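Local structure of FMN-dependent NADH-azoreductase 1 (Bacillus anthracis, 3U7I) at the interface of chains A and B. The protein uses FMN and NADH to cleave the azo bond of aromatic azo compounds reductively, and probably also reduces electrophilic quinones. Coordinates in Å, arbitrary orientation; residue numbers count along the deposited sequence, not the author numbering. Chains: chain A/B, FMN-dependent NADH-azoreductase 1.

Contact 1: the interface of chains A and B. Residues chain A 168-169, 172-173; chain B 107, 159, 163, 165.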
# COMPACT_ATOMS: atom_id res chain seq x y z
N LYS A 168 6.73 2.34 8.99
CA LYS A 168 7.79 3.03 8.26
C LYS A 168 7.19 4.02 7.26
O LYS A 168 7.58 5.20 7.24
CB LYS A 168 8.72 2.04 7.56
CG LYS A 168 9.63 1.28 8.52
CD LYS A 168 10.42 0.21 7.77
CE LYS A 168 11.36 -0.53 8.70
NZ LYS A 168 12.41 -1.22 7.92
N TYR A 169 6.22 3.57 6.47
CA TYR A 169 5.58 4.44 5.49
C TYR A 169 4.84 5.60 6.15
O TYR A 169 5.06 6.76 5.81
CB TYR A 169 4.63 3.65 4.60
CG TYR A 169 3.85 4.51 3.61
CD1 TYR A 169 4.45 4.98 2.44
CD2 TYR A 169 2.52 4.84 3.84
CE1 TYR A 169 3.73 5.75 1.53
CE2 TYR A 169 1.80 5.61 2.94
CZ TYR A 169 2.41 6.07 1.79
OH TYR A 169 1.68 6.84 0.90
N ALA A 172 7.17 8.14 7.81
CA ALA A 172 7.86 8.86 6.73
C ALA A 172 6.97 9.91 6.06
O ALA A 172 7.39 11.04 5.84
CB ALA A 172 8.39 7.87 5.69
N MSE A 173 5.75 9.51 5.73
CA MSE A 173 4.84 10.39 5.00
C MSE A 173 4.39 11.57 5.84
O MSE A 173 4.38 12.71 5.38
CB MSE A 173 3.62 9.62 4.49
CG MSE A 173 3.97 8.61 3.40
SE MSE A 173 4.88 9.36 1.83
CE MSE A 173 6.76 9.07 2.34
N PHE B 107 4.78 7.17 -2.92
CA PHE B 107 5.86 6.40 -2.30
C PHE B 107 5.50 5.01 -1.81
O PHE B 107 6.16 4.48 -0.91
CB PHE B 107 6.50 7.20 -1.15
CG PHE B 107 6.94 8.58 -1.56
CD1 PHE B 107 8.14 8.77 -2.21
CD2 PHE B 107 6.14 9.68 -1.29
CE1 PHE B 107 8.55 10.05 -2.58
CE2 PHE B 107 6.53 10.95 -1.66
CZ PHE B 107 7.74 11.14 -2.30
N TRP B 159 16.97 10.96 0.57
CA TRP B 159 15.64 10.76 1.15
C TRP B 159 14.76 9.91 0.25
O TRP B 159 14.12 8.96 0.72
CB TRP B 159 14.96 12.10 1.45
CG TRP B 159 13.57 11.97 2.01
CD1 TRP B 159 13.24 11.71 3.31
CD2 TRP B 159 12.33 12.11 1.30
NE1 TRP B 159 11.86 11.67 3.45
CE2 TRP B 159 11.29 11.92 2.22
CE3 TRP B 159 12.01 12.37 -0.04
CZ2 TRP B 159 9.94 11.98 1.86
CZ3 TRP B 159 10.67 12.43 -0.40
CH2 TRP B 159 9.65 12.24 0.54
N VAL B 163 12.58 6.44 1.12
CA VAL B 163 11.11 6.36 1.14
C VAL B 163 10.50 5.67 -0.08
O VAL B 163 9.30 5.78 -0.33
CB VAL B 163 10.45 7.75 1.35
CG1 VAL B 163 10.91 8.35 2.66
CG2 VAL B 163 10.75 8.69 0.19
N TYR B 165 9.10 3.00 -0.81
CA TYR B 165 8.49 1.84 -0.16
C TYR B 165 7.82 0.88 -1.12
O TYR B 165 7.65 -0.29 -0.80
CB TYR B 165 7.56 2.25 0.97
CG TYR B 165 8.32 2.84 2.13
CD1 TYR B 165 9.23 2.06 2.85
CD2 TYR B 165 8.16 4.17 2.50
CE1 TYR B 165 9.95 2.59 3.90
CE2 TYR B 165 8.87 4.71 3.55
CZ TYR B 165 9.76 3.91 4.25
OH TYR B 165 10.48 4.43 5.30
O HOH W 1 10.12 11.71 5.95
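A:Met173, a selenomethionine on helix 165-177, meets B:Phe107 at the apolar centre, its selenium 3.4 Å from ring carbon CD2 of the phenylalanine. The selenomethionine chain bends at chi2 (-56°) and again at chi3, which turns the methyl CE back along the same ring and also to within 4.0 Å of CB of B:Val163. Next to this pair A:Ala172 packs its CB against both B:Val163 CG1 and ring carbon CE2 of B:Tyr165, at 3.8 Å from the latter. The two tyrosines meet obliquely: CD2 of B:Tyr165 lies in the plane of the A:Tyr169 ring, at its edge, 3.8 Å from CD1. One face of the A:Tyr169 ring is covered by CG of A:Met173, an intrachain contact that packs the two first-shell side chains together. Farther out, the B:Tyr165 ring runs along the helix backbone toward A:Lys168, whose CB touches CE1 while the rest of the lysine chain extends away. At the polar rim a water bridges the subunits of the homodimer. It lies 2.8 Å from the carbonyl O of A:Ala172 and, in the plane of the indole of B:Trp159, 3.1 Å from NE1, with 162° at the hydrogen.

Contact 2: the interface of chains A and B. Residues chain A 14, 50, 111-112; chain B 56-58, 115.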
# COMPACT_ATOMS: atom_id res chain seq x y z
N PRO A 14 -11.17 -2.92 8.14
CA PRO A 14 -12.26 -3.43 7.30
C PRO A 14 -13.53 -3.76 8.10
O PRO A 14 -14.63 -3.70 7.53
CB PRO A 14 -11.64 -4.69 6.68
CG PRO A 14 -10.19 -4.40 6.63
CD PRO A 14 -9.91 -3.66 7.91
N TYR A 50 -13.44 1.92 5.33
CA TYR A 50 -14.11 0.74 4.79
C TYR A 50 -15.62 0.85 4.86
O TYR A 50 -16.33 -0.15 4.70
CB TYR A 50 -13.59 -0.52 5.46
CG TYR A 50 -12.22 -0.90 4.93
CD1 TYR A 50 -12.09 -1.81 3.88
CD2 TYR A 50 -11.06 -0.31 5.45
CE1 TYR A 50 -10.84 -2.15 3.38
CE2 TYR A 50 -9.80 -0.65 4.94
CZ TYR A 50 -9.71 -1.57 3.91
OH TYR A 50 -8.48 -1.91 3.40
N SER A 111 -5.20 -1.42 1.94
CA SER A 111 -5.37 -0.81 0.62
C SER A 111 -6.21 0.49 0.64
O SER A 111 -5.90 1.45 -0.07
CB SER A 111 -5.92 -1.82 -0.39
OG SER A 111 -7.23 -2.23 -0.05
N LYS A 112 -7.25 0.53 1.46
CA LYS A 112 -8.05 1.76 1.58
C LYS A 112 -7.30 2.90 2.27
O LYS A 112 -7.63 4.08 2.06
CB LYS A 112 -9.41 1.52 2.26
CG LYS A 112 -10.41 0.70 1.43
CD LYS A 112 -10.56 1.21 -0.01
CE LYS A 112 -11.15 2.61 -0.11
NZ LYS A 112 -11.40 3.03 -1.54
N MSE B 56 -10.88 -7.25 -2.63
CA MSE B 56 -10.32 -6.55 -1.50
C MSE B 56 -10.70 -7.29 -0.21
O MSE B 56 -11.81 -7.80 -0.11
CB MSE B 56 -10.93 -5.15 -1.48
CG MSE B 56 -10.51 -4.30 -0.33
SE MSE B 56 -11.56 -2.70 -0.39
CE MSE B 56 -13.27 -3.41 0.26
N ILE B 57 -9.79 -7.35 0.77
CA ILE B 57 -10.17 -7.85 2.10
C ILE B 57 -11.21 -6.91 2.75
O ILE B 57 -10.89 -5.78 3.14
CB ILE B 57 -8.96 -8.02 3.06
CG1 ILE B 57 -7.97 -9.08 2.56
CG2 ILE B 57 -9.43 -8.39 4.48
CD1 ILE B 57 -6.67 -9.14 3.38
N ASP B 58 -12.45 -7.38 2.85
CA ASP B 58 -13.48 -6.64 3.58
C ASP B 58 -14.18 -7.54 4.61
O ASP B 58 -13.75 -8.67 4.84
CB ASP B 58 -14.51 -5.99 2.62
CG ASP B 58 -15.15 -7.00 1.68
OD1 ASP B 58 -15.18 -8.21 1.99
OD2 ASP B 58 -15.64 -6.59 0.61
N ASP B 115 -4.17 -5.05 -2.64
CA ASP B 115 -5.24 -6.05 -2.73
C ASP B 115 -4.73 -7.33 -3.37
O ASP B 115 -5.09 -8.44 -2.96
CB ASP B 115 -6.42 -5.53 -3.55
CG ASP B 115 -7.21 -4.48 -2.83
OD1 ASP B 115 -7.12 -4.40 -1.59
OD2 ASP B 115 -7.94 -3.74 -3.52
O HOH W 2 -8.40 -4.40 2.75
O HOH W 3 -8.91 -1.70 -2.41
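A:Ser111 donates a hydrogen bond from its hydroxyl OG to the carboxylate OD1 of B:Asp115 at 2.7 Å. The donor approaches on the syn side, 26° out of the carboxylate plane. With chi1 at 66°, OG faces the partner helix from between the backbone N and the carbonyl carbon. A water on OG reaches the other oxygen, OD2, so the serine is linked to both oxygens of B:Asp115. Beside this pair, a chi1 of 177° points the B:Met56 selenomethionine chain away from its backbone N and across to chain A. Its selenium lies 3.9 Å from CE1 of A:Tyr50 and 4.0 Å from CG of A:Lys112; the lysine and selenomethionine chains cross at about a right angle. A second water joins the phenol OH of A:Tyr50, at 2.6 Å, to the carbonyl O of B:Ile57, at 2.9 Å. The same carbonyl lies against the pyrrolidine ring of A:Pro14.

Behind these contacts the A:Tyr50 ring is held between CA of A:Pro14 and CG of A:Lys112 of its own chain, one over each face and offset toward the rim. A weak bond from the backbone N of A:Lys112 to the phenol OH may add a little. In the fold, the N-terminal turn of helix 111-120 in chain A faces the same helix of chain B, flanked by the B:56-58 loop before helix 59-68, with A:Pro14 and A:Tyr50 in loops after strands 6-11 and 43-48.

Contact 3: the interface of chains A and B. Residues chain A 106-107, 163, 165; chain B 121, 169, 173.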
# COMPACT_ATOMS: atom_id res chain seq x y z
N ASN A 106 -0.34 -8.39 6.02
CA ASN A 106 0.68 -8.46 4.98
C ASN A 106 1.68 -7.30 4.94
O ASN A 106 2.03 -6.81 3.87
CB ASN A 106 0.03 -8.67 3.60
CG ASN A 106 -0.69 -10.01 3.50
OD1 ASN A 106 -0.21 -11.02 4.03
ND2 ASN A 106 -1.85 -10.02 2.85
N PHE A 107 2.12 -6.87 6.12
CA PHE A 107 3.30 -5.99 6.29
C PHE A 107 3.26 -4.61 5.61
O PHE A 107 4.30 -4.08 5.25
CB PHE A 107 4.57 -6.75 5.90
CG PHE A 107 4.68 -8.09 6.56
CD1 PHE A 107 5.02 -8.19 7.90
CD2 PHE A 107 4.43 -9.26 5.84
CE1 PHE A 107 5.11 -9.42 8.52
CE2 PHE A 107 4.51 -10.50 6.46
CZ PHE A 107 4.86 -10.59 7.79
N VAL A 163 10.45 -5.40 8.15
CA VAL A 163 9.33 -5.40 7.19
C VAL A 163 8.07 -4.69 7.71
O VAL A 163 6.98 -4.88 7.17
CB VAL A 163 8.95 -6.83 6.76
CG1 VAL A 163 10.11 -7.50 6.01
CG2 VAL A 163 8.50 -7.66 7.96
N TYR A 165 6.43 -2.12 7.15
CA TYR A 165 6.29 -1.01 6.20
C TYR A 165 5.09 -0.12 6.42
O TYR A 165 5.06 1.01 5.92
CB TYR A 165 6.34 -1.50 4.77
CG TYR A 165 7.69 -2.09 4.44
CD1 TYR A 165 8.82 -1.29 4.35
CD2 TYR A 165 7.83 -3.45 4.23
CE1 TYR A 165 10.07 -1.84 4.07
CE2 TYR A 165 9.06 -4.01 3.95
CZ TYR A 165 10.17 -3.19 3.86
OH TYR A 165 11.38 -3.77 3.56
N MSE B 121 -0.63 -13.83 -0.87
CA MSE B 121 0.08 -14.22 0.36
C MSE B 121 -0.86 -14.99 1.28
O MSE B 121 -1.57 -14.40 2.11
CB MSE B 121 0.68 -13.02 1.08
CG MSE B 121 1.86 -12.41 0.34
SE MSE B 121 2.57 -10.90 1.29
CE MSE B 121 3.18 -11.83 2.90
N TYR B 169 9.05 -2.73 -0.24
CA TYR B 169 8.02 -3.69 0.10
C TYR B 169 8.01 -4.87 -0.88
O TYR B 169 8.06 -6.03 -0.45
CB TYR B 169 6.66 -3.02 0.13
CG TYR B 169 5.51 -3.94 0.41
CD1 TYR B 169 5.26 -4.41 1.69
CD2 TYR B 169 4.66 -4.35 -0.61
CE1 TYR B 169 4.21 -5.25 1.95
CE2 TYR B 169 3.60 -5.20 -0.36
CZ TYR B 169 3.37 -5.65 0.92
OH TYR B 169 2.30 -6.49 1.19
N MSE B 173 8.72 -8.73 0.28
CA MSE B 173 7.65 -9.72 0.27
C MSE B 173 8.03 -10.89 -0.62
O MSE B 173 7.88 -12.05 -0.25
CB MSE B 173 6.34 -9.11 -0.19
CG MSE B 173 5.77 -8.08 0.78
SE MSE B 173 5.50 -8.76 2.59
CE MSE B 173 7.07 -8.01 3.46
O HOH W 4 -3.66 -12.51 2.52
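The loop of chain A that follows strand 97-103 in the flavodoxin-like fold meets helix 165-177 of chain B and the segment just after its helix 111-120; A:Val163 and A:Tyr165, around the start of helix 165-177, border the patch. From that loop the backbone carbonyl O of A:Asn106 accepts a hydrogen bond of 2.7 Å from the phenol OH of B:Tyr169. The hydroxyl lies in the carbonyl plane, at a C=O...donor angle of 160°, and the acceptor in turn lies in the plane of the ring, at its edge. CD2 of A:Tyr165 meets the same ring edge at CD1, 3.7 Å away, and the carbonyl O of A:Phe107 also borders CD1 and CE1.

Beside the tyrosine, CD2 of A:Phe107 lies 3.5 Å from the selenium of B:Met173. The methyl CE of this selenomethionine contacts CB of A:Phe107 at 3.7 Å and touches A:Val163 as well. B:Met121, also a selenomethionine, runs antiparallel past the side chain of A:Asn106. Its chain is extended through chi2 and turns at chi3 (64°), bringing CE within 3.7 Å of the amide oxygen OD1 of A:Asn106 and within 4.0 Å of CE2 of A:Phe107. At the outer edge, a water links ND2 of A:Asn106 to the carbonyl O of B:Met121; ND2 stands 3.1 Å from the water oxygen, and the bond is nearly straight, with 173° at the hydrogen.

Contact 4: the interface of chains A and B. Residues chain A 105-109; chain B 114, 118, 169.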
# COMPACT_ATOMS: atom_id res chain seq x y z
N HIS A 105 -2.11 -6.32 7.98
CA HIS A 105 -2.32 -7.47 7.09
C HIS A 105 -1.21 -7.39 6.05
O HIS A 105 -1.15 -6.43 5.28
CB HIS A 105 -3.65 -7.39 6.32
CG HIS A 105 -4.89 -7.35 7.18
ND1 HIS A 105 -6.05 -6.72 6.78
CD2 HIS A 105 -5.17 -7.91 8.39
CE1 HIS A 105 -6.98 -6.86 7.71
NE2 HIS A 105 -6.47 -7.58 8.69
N ASN A 106 -0.34 -8.39 6.02
CA ASN A 106 0.68 -8.46 4.98
C ASN A 106 1.68 -7.30 4.94
O ASN A 106 2.03 -6.81 3.87
CB ASN A 106 0.03 -8.67 3.60
CG ASN A 106 -0.69 -10.01 3.50
OD1 ASN A 106 -0.21 -11.02 4.03
ND2 ASN A 106 -1.85 -10.02 2.85
N PHE A 107 2.12 -6.87 6.12
CA PHE A 107 3.30 -5.99 6.29
C PHE A 107 3.26 -4.61 5.61
O PHE A 107 4.30 -4.08 5.25
CB PHE A 107 4.57 -6.75 5.90
CG PHE A 107 4.68 -8.09 6.56
CD1 PHE A 107 5.02 -8.19 7.90
CD2 PHE A 107 4.43 -9.26 5.84
CE1 PHE A 107 5.11 -9.42 8.52
CE2 PHE A 107 4.51 -10.50 6.46
CZ PHE A 107 4.86 -10.59 7.79
N ASN A 108 2.07 -4.04 5.46
CA ASN A 108 1.92 -2.73 4.83
C ASN A 108 0.56 -2.15 5.23
O ASN A 108 -0.25 -2.85 5.84
CB ASN A 108 2.04 -2.84 3.30
CG ASN A 108 2.56 -1.57 2.64
OD1 ASN A 108 2.49 -0.47 3.20
ND2 ASN A 108 3.08 -1.71 1.42
N ILE A 109 0.33 -0.88 4.92
CA ILE A 109 -0.96 -0.26 5.19
C ILE A 109 -2.09 -0.96 4.42
O ILE A 109 -1.87 -1.52 3.35
CB ILE A 109 -0.95 1.26 4.86
CG1 ILE A 109 -0.58 1.48 3.39
CG2 ILE A 109 -0.01 2.01 5.80
CD1 ILE A 109 -0.73 2.92 2.94
N LYS B 114 -1.74 -3.75 -3.40
CA LYS B 114 -1.92 -4.26 -2.04
C LYS B 114 -3.02 -5.32 -2.00
O LYS B 114 -2.83 -6.38 -1.41
CB LYS B 114 -2.23 -3.13 -1.05
CG LYS B 114 -2.36 -3.61 0.40
CD LYS B 114 -1.22 -4.57 0.78
CE LYS B 114 -1.11 -4.82 2.30
NZ LYS B 114 -2.36 -5.30 2.94
N ASP B 118 -2.79 -9.28 -1.07
CA ASP B 118 -3.70 -9.92 -0.12
C ASP B 118 -4.34 -11.21 -0.67
O ASP B 118 -4.83 -12.05 0.10
CB ASP B 118 -4.79 -8.93 0.36
CG ASP B 118 -4.23 -7.80 1.22
OD1 ASP B 118 -3.11 -7.95 1.77
OD2 ASP B 118 -4.91 -6.75 1.33
N TYR B 169 9.05 -2.73 -0.24
CA TYR B 169 8.02 -3.69 0.10
C TYR B 169 8.01 -4.87 -0.88
O TYR B 169 8.06 -6.03 -0.45
CB TYR B 169 6.66 -3.02 0.13
CG TYR B 169 5.51 -3.94 0.41
CD1 TYR B 169 5.26 -4.41 1.69
CD2 TYR B 169 4.66 -4.35 -0.61
CE1 TYR B 169 4.21 -5.25 1.95
CE2 TYR B 169 3.60 -5.20 -0.36
CZ TYR B 169 3.37 -5.65 0.92
OH TYR B 169 2.30 -6.49 1.19
O HOH W 5 -3.66 -12.51 2.52
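B:Lys114 leaves helix 111-120 with CG anti to the backbone N (chi1 -177°), and bends at chi2 and chi4 curl its ammonium toward the loop of chain A. There NZ donates to the carbonyl O of A:His105 at 2.9 Å, approaching from above the carbonyl plane, away from the lone-pair directions. The lysine CE passes the carbonyl O of A:Ile109 at 3.5 Å.

Within chain B, NZ of B:Lys114 forms a salt bridge with carboxylate OD1 of B:Asp118, 3.0 Å away, using the syn lone pair of that oxygen. The amide ND2 of A:Asn106 reaches OD1 from the anti side at 2.6 Å, tilted from the carboxylate plane. This second bond is straight, with 167° at the hydrogen, and OD1 lies in the amide plane although amide and carboxylate are turned 35° apart. Two donors thus grip one carboxylate oxygen, and the lysine and aspartate probably stabilise each other's charge. The water that joins ND2 to B:Met121 also reaches the backbone O of B:Asp118, at 2.7 Å.

A:Asn108 lies over one face of the B:Tyr169 ring, its ND2 3.4 Å above the ring centre and its CB 3.5 Å from CE1. The amide is tilted against the ring, and OD1 accepts from the backbone N of A:Ile109 at 2.8 Å through a bent bond that probably helps set the amide's rotation. Together these bonds and the amide-on-ring packing fasten the 105-109 loop to helices 111-120 and 165-177 of the other subunit, helping hold the homodimer together.

Contacts 3 and 4 form one continuous region: their C-alpha centres lie about 5 Å apart, and they share A:Asn106, A:Phe107 and B:Tyr169. Contact 1 lies about 14 Å from each and largely mirrors contact 3 with the chains exchanged, since residues 107, 163, 165, 169 and 173 recur in both. Contact 2 is about 11 Å from contact 4, to which it is joined by helix 111-120 of chain B, and about 21 Å from contact 1. Because the interface is two-fold symmetric, every contact has a twin, and helices 111-120 and 165-177 of both subunits carry much of the homodimer's packing.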